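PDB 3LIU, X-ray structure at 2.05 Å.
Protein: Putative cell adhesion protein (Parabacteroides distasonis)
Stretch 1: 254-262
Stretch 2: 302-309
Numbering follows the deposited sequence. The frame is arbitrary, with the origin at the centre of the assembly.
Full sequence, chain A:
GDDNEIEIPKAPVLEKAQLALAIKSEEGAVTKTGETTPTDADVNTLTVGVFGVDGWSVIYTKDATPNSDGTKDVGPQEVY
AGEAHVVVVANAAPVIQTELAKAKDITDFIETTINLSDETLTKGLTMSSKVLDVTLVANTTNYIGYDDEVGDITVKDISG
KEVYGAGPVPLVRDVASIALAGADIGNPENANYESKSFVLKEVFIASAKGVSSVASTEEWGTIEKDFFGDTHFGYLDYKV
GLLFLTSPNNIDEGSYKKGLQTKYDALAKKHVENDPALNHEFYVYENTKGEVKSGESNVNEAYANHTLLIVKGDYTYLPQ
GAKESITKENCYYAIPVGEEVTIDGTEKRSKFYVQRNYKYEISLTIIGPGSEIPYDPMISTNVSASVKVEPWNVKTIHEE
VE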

ATOM      1  N   GLY A 254      20.763  -9.880   6.451  1.00 16.51           N
ATOM      2  CA  GLY A 254      21.895  -9.906   5.533  1.00 14.29           C
ATOM      3  C   GLY A 254      22.137  -8.544   4.899  1.00 13.98           C
ATOM      4  O   GLY A 254      21.580  -7.539   5.329  1.00 15.13           O
ATOM      5  N   SER A 255      22.954  -8.482   3.857  1.00 13.89           N
ATOM      6  CA  SER A 255      23.167  -7.187   3.147  1.00 12.82           C
ATOM      7  C   SER A 255      21.858  -6.619   2.533  1.00 12.06           C
ATOM      8  O   SER A 255      21.700  -5.411   2.379  1.00 12.34           O
ATOM      9  CB  SER A 255      24.259  -7.321   2.070  1.00 15.84           C
ATOM     10  OG  SER A 255      23.833  -8.170   1.015  1.00 15.58           O
ATOM     11  N   TYR A 256      20.899  -7.488   2.258  1.00 12.14           N
ATOM     12  CA  TYR A 256      19.669  -7.086   1.634  1.00 11.27           C
ATOM     13  C   TYR A 256      18.535  -6.647   2.594  1.00 14.07           C
ATOM     14  O   TYR A 256      17.560  -6.043   2.160  1.00 10.99           O
ATOM     15  CB  TYR A 256      19.173  -8.232   0.770  1.00 15.90           C
ATOM     16  CG  TYR A 256      19.955  -8.530  -0.509  1.00 13.75           C
ATOM     17  CD1 TYR A 256      20.925  -7.671  -0.997  1.00 13.78           C
ATOM     18  CD2 TYR A 256      19.642  -9.657  -1.272  1.00 13.84           C
ATOM     19  CE1 TYR A 256      21.571  -7.929  -2.201  1.00 18.37           C
ATOM     20  CE2 TYR A 256      20.299  -9.932  -2.478  1.00 15.89           C
ATOM     21  CZ  TYR A 256      21.237  -9.060  -2.941  1.00 13.94           C
ATOM     22  OH  TYR A 256      21.884  -9.300  -4.131  1.00 23.54           O
ATOM     23  N   LYS A 257      18.650  -6.966   3.883  1.00 10.91           N
ATOM     24  CA  LYS A 257      17.517  -6.880   4.796  1.00 10.76           C
ATOM     25  C   LYS A 257      18.071  -6.826   6.203  1.00 11.58           C
ATOM     26  O   LYS A 257      18.735  -7.795   6.652  1.00 10.78           O
ATOM     27  CB  LYS A 257      16.611  -8.109   4.609  1.00 10.73           C
ATOM     28  CG  LYS A 257      15.382  -8.215   5.478  1.00 11.25           C
ATOM     29  CD  LYS A 257      15.624  -8.782   6.853  1.00 15.15           C
ATOM     30  CE  LYS A 257      14.327  -9.227   7.518  1.00 16.90           C
ATOM     31  NZ  LYS A 257      14.583  -9.860   8.885  1.00 15.71           N
ATOM     32  N   LYS A 258      17.837  -5.699   6.885  1.00 10.88           N
ATOM     33  CA  LYS A 258      18.323  -5.492   8.237  1.00 11.12           C
ATOM     34  C   LYS A 258      17.203  -5.582   9.247  1.00 12.84           C
ATOM     35  O   LYS A 258      16.045  -5.273   8.944  1.00 12.43           O
ATOM     36  CB  LYS A 258      19.047  -4.140   8.378  1.00  9.26           C
ATOM     37  CG  LYS A 258      20.287  -3.998   7.524  1.00 19.31           C
ATOM     38  CD  LYS A 258      21.315  -5.127   7.817  1.00 22.08           C
ATOM     39  CE  LYS A 258      22.600  -4.986   7.081  1.00 25.96           C
ATOM     40  NZ  LYS A 258      23.543  -6.113   7.450  1.00 23.75           N
ATOM     41  N   GLY A 259      17.575  -6.015  10.451  1.00 10.75           N
ATOM     42  CA  GLY A 259      16.707  -6.027  11.610  1.00 12.44           C
ATOM     43  C   GLY A 259      15.796  -7.234  11.800  1.00 13.95           C
ATOM     44  O   GLY A 259      15.447  -7.968  10.855  1.00 14.04           O
ATOM     45  N   LEU A 260      15.381  -7.426  13.045  1.00 15.22           N
ATOM     46  CA  LEU A 260      14.302  -8.347  13.329  1.00 12.89           C
ATOM     47  C   LEU A 260      13.016  -7.616  12.982  1.00 12.25           C
ATOM     48  O   LEU A 260      12.595  -6.717  13.672  1.00 11.06           O
ATOM     49  CB  LEU A 260      14.312  -8.788  14.797  1.00 14.83           C
ATOM     50  CG  LEU A 260      13.205  -9.700  15.351  1.00 14.06           C
ATOM     51  CD1 LEU A 260      13.130 -11.022  14.590  1.00 12.69           C
ATOM     52  CD2 LEU A 260      13.437  -9.998  16.871  1.00 15.64           C
ATOM     53  N   GLN A 261      12.404  -8.052  11.899  1.00 13.70           N
ATOM     54  CA  GLN A 261      11.163  -7.524  11.421  1.00 15.12           C
ATOM     55  C   GLN A 261      10.046  -8.476  11.892  1.00 15.05           C
ATOM     56  O   GLN A 261      10.274  -9.641  12.216  1.00 12.84           O
ATOM     57  CB  GLN A 261      11.213  -7.465   9.877  1.00 14.48           C
ATOM     58  CG  GLN A 261      12.387  -6.629   9.377  1.00 14.43           C
ATOM     59  CD  GLN A 261      12.339  -6.364   7.867  1.00 15.18           C
ATOM     60  OE1 GLN A 261      11.378  -6.742   7.184  1.00  9.13           O
ATOM     61  NE2 GLN A 261      13.352  -5.667   7.363  1.00 10.67           N
ATOM     62  N   THR A 262       8.829  -7.954  11.918  1.00 15.51           N
ATOM     63  CA  THR A 262       7.663  -8.713  12.371  1.00 11.52           C
ATOM     64  C   THR A 262       7.041  -9.548  11.251  1.00 11.92           C
ATOM     65  O   THR A 262       6.669  -9.034  10.175  1.00 12.06           O
ATOM     66  CB  THR A 262       6.635  -7.733  12.963  1.00 13.68           C
ATOM     67  OG1 THR A 262       7.246  -7.004  14.050  1.00 10.42           O
ATOM     68  CG2 THR A 262       5.351  -8.452  13.459  1.00  8.44           C
TER
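Stretch 2, residues 302-309: AYANHTLL

Stretch 2 meets stretch 1 as a loop laid on a turn, not as paired strands. Stretch 1 opens with a type I beta turn from Gly-254 to Lys-257 and then extends; stretch 2 is loop or turn until Leu-308, where a strand begins. The register rests on two pairs: the CA atoms of Tyr-256 and Tyr-303 are 4.8 Å apart, and those of Lys-257 and Ala-304 4.7 Å. Over this short overlap the residue numbers rise together, so the two segments run in the same sense. The contact buries 383 Å², both sides summed.

Tyr-256 loses the most surface to the partner, 106 Å², and Tyr-303 follows with 64 Å². Their rings form a face-to-face stack: the centroids are 3.6 Å apart, the planes meet at 12°, and the closest atoms, Tyr-256 CD1 and Tyr-303 CG, are 3.3 Å apart. Both have chi1 in m, but the CA-to-CB bond of Tyr-303 points toward stretch 1, whereas that of Tyr-256 points sideways and its ring end comes nearer. At the phenolic ends, water 2 lies 2.9 Å from Tyr-303 OH and, in a weak hydrogen bond, 3.4 Å from Tyr-256 OH, bridging the stacked side chains.

The third anchor, Asn-305, gives up 61 Å² and supplies the direct polar contacts. A cis peptide bond precedes it, and its chi1 of -91° lies between wells. Its amide engages the backbone of Lys-258 at two points: Lys-258 N donates to Asn-305 OD1 at 2.8 Å with an angle of 176°, and Asn-305 ND2 donates to Lys-258 O at 2.9 Å with an angle of 162°. One carboxamide thus satisfies both the NH and the carbonyl of a single residue outside regular secondary structure. Lys-258 O also accepts from Gln-261 NE2 at 3.1 Å, which brings two donors together; Gln-261 NE2 and Asn-305 ND2, 3.4 Å apart, are not bonded to each other.

Between these anchors, Ala-304 points its CB toward the turn, 3.6 Å from Ser-255 O and 4.1 Å from Lys-258 CG. Its backbone N approaches Tyr-256 O to 3.3 Å, but the angle is too poor for a hydrogen bond. Water 1 lies within hydrogen-bonding reach of two carbonyls, 2.7 Å from Tyr-256 O and 3.0 Å from His-306 O, and so can link the two stretches. Leu-308 CD1 packs 3.5 Å from Tyr-256 O and 4.2 Å from Tyr-256 CB.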

ATOM      1  N   ALA A 302      20.832  -0.294  -1.986  1.00 14.17           N
ATOM      2  CA  ALA A 302      19.851  -0.605  -2.996  1.00 14.90           C
ATOM      3  C   ALA A 302      18.784  -1.610  -2.502  1.00 16.11           C
ATOM      4  O   ALA A 302      17.679  -1.627  -3.022  1.00 14.20           O
ATOM      5  CB  ALA A 302      20.572  -1.116  -4.290  1.00 13.82           C
ATOM      6  N   TYR A 303      19.092  -2.449  -1.505  1.00 16.00           N
ATOM      7  CA  TYR A 303      18.104  -3.419  -1.017  1.00 14.98           C
ATOM      8  C   TYR A 303      17.544  -3.142   0.366  1.00 15.96           C
ATOM      9  O   TYR A 303      16.319  -3.141   0.529  1.00 13.34           O
ATOM     10  CB  TYR A 303      18.684  -4.812  -1.015  1.00 13.34           C
ATOM     11  CG  TYR A 303      19.009  -5.376  -2.383  1.00 10.02           C
ATOM     12  CD1 TYR A 303      20.129  -4.951  -3.092  1.00 11.12           C
ATOM     13  CD2 TYR A 303      18.255  -6.392  -2.924  1.00 11.96           C
ATOM     14  CE1 TYR A 303      20.444  -5.508  -4.316  1.00 19.90           C
ATOM     15  CE2 TYR A 303      18.567  -6.966  -4.159  1.00 12.52           C
ATOM     16  CZ  TYR A 303      19.651  -6.525  -4.844  1.00 12.91           C
ATOM     17  OH  TYR A 303      19.953  -7.085  -6.056  1.00 15.09           O
ATOM     18  N   ALA A 304      18.444  -2.936   1.349  1.00 16.44           N
ATOM     19  CA  ALA A 304      18.075  -2.711   2.766  1.00 14.60           C
ATOM     20  C   ALA A 304      17.775  -1.232   3.048  1.00 12.14           C
ATOM     21  O   ALA A 304      18.669  -0.386   2.811  1.00 12.10           O
ATOM     22  CB  ALA A 304      19.231  -3.151   3.665  1.00 11.91           C
ATOM     23  N   ASN A 305      16.580  -0.861   3.531  1.00 11.05           N
ATOM     24  CA  ASN A 305      15.409  -1.730   3.774  1.00 10.43           C
ATOM     25  C   ASN A 305      14.263  -1.256   2.892  1.00  9.66           C
ATOM     26  O   ASN A 305      13.158  -0.936   3.341  1.00  8.51           O
ATOM     27  CB  ASN A 305      14.963  -1.736   5.255  1.00 10.36           C
ATOM     28  CG  ASN A 305      15.636  -2.853   6.097  1.00 16.85           C
ATOM     29  OD1 ASN A 305      16.444  -3.644   5.579  1.00 10.69           O
ATOM     30  ND2 ASN A 305      15.298  -2.905   7.433  1.00 12.52           N
ATOM     31  N   HIS A 306      14.546  -1.210   1.601  1.00 11.00           N
ATOM     32  CA  HIS A 306      13.493  -1.078   0.616  1.00  9.91           C
ATOM     33  C   HIS A 306      12.709  -2.352   0.595  1.00 11.47           C
ATOM     34  O   HIS A 306      13.251  -3.421   0.891  1.00  7.89           O
ATOM     35  CB  HIS A 306      14.117  -0.831  -0.737  1.00 10.88           C
ATOM     36  CG  HIS A 306      14.681   0.540  -0.864  1.00 13.95           C
ATOM     37  ND1 HIS A 306      13.886   1.664  -0.814  1.00 13.87           N
ATOM     38  CD2 HIS A 306      15.951   0.975  -1.021  1.00 14.05           C
ATOM     39  CE1 HIS A 306      14.648   2.735  -0.948  1.00 17.03           C
ATOM     40  NE2 HIS A 306      15.904   2.345  -1.058  1.00 10.09           N
ATOM     41  N   THR A 307      11.438  -2.247   0.246  1.00 11.63           N
ATOM     42  CA  THR A 307      10.575  -3.415   0.162  1.00 11.65           C
ATOM     43  C   THR A 307      11.052  -4.336  -0.953  1.00 12.69           C
ATOM     44  O   THR A 307      11.332  -3.865  -2.069  1.00 11.87           O
ATOM     45  CB  THR A 307       9.138  -2.976  -0.095  1.00 13.31           C
ATOM     46  OG1 THR A 307       8.730  -2.143   0.984  1.00 10.56           O
ATOM     47  CG2 THR A 307       8.184  -4.132  -0.215  1.00  6.81           C
ATOM     48  N   LEU A 308      11.189  -5.625  -0.610  1.00 10.92           N
ATOM     49  CA  LEU A 308      11.692  -6.649  -1.535  1.00 11.21           C
ATOM     50  C   LEU A 308      10.576  -7.607  -1.844  1.00 12.08           C
ATOM     51  O   LEU A 308       9.781  -7.955  -0.951  1.00 13.67           O
ATOM     52  CB  LEU A 308      12.866  -7.461  -0.909  1.00 12.67           C
ATOM     53  CG  LEU A 308      14.042  -6.684  -0.314  1.00 12.34           C
ATOM     54  CD1 LEU A 308      15.096  -7.598   0.311  1.00  6.98           C
ATOM     55  CD2 LEU A 308      14.720  -5.741  -1.320  1.00 10.87           C
ATOM     56  N   LEU A 309      10.550  -8.052  -3.102  1.00 10.33           N
ATOM     57  CA  LEU A 309       9.905  -9.258  -3.487  1.00 10.84           C
ATOM     58  C   LEU A 309      10.966 -10.312  -3.683  1.00 12.17           C
ATOM     59  O   LEU A 309      11.925 -10.141  -4.461  1.00 11.98           O
ATOM     60  CB  LEU A 309       9.032  -9.083  -4.750  1.00 10.49           C
ATOM     61  CG  LEU A 309       8.305 -10.388  -5.146  1.00 12.35           C
ATOM     62  CD1 LEU A 309       6.879 -10.161  -5.612  1.00 16.97           C
ATOM     63  CD2 LEU A 309       9.090 -11.207  -6.170  1.00 15.44           C
TER
HETATM   64  O   HOH W   1      15.075  -5.003   2.593  1.00 10.24           O
HETATM   65  O   HOH W   2      19.242  -9.942  -6.123  1.00 32.00           O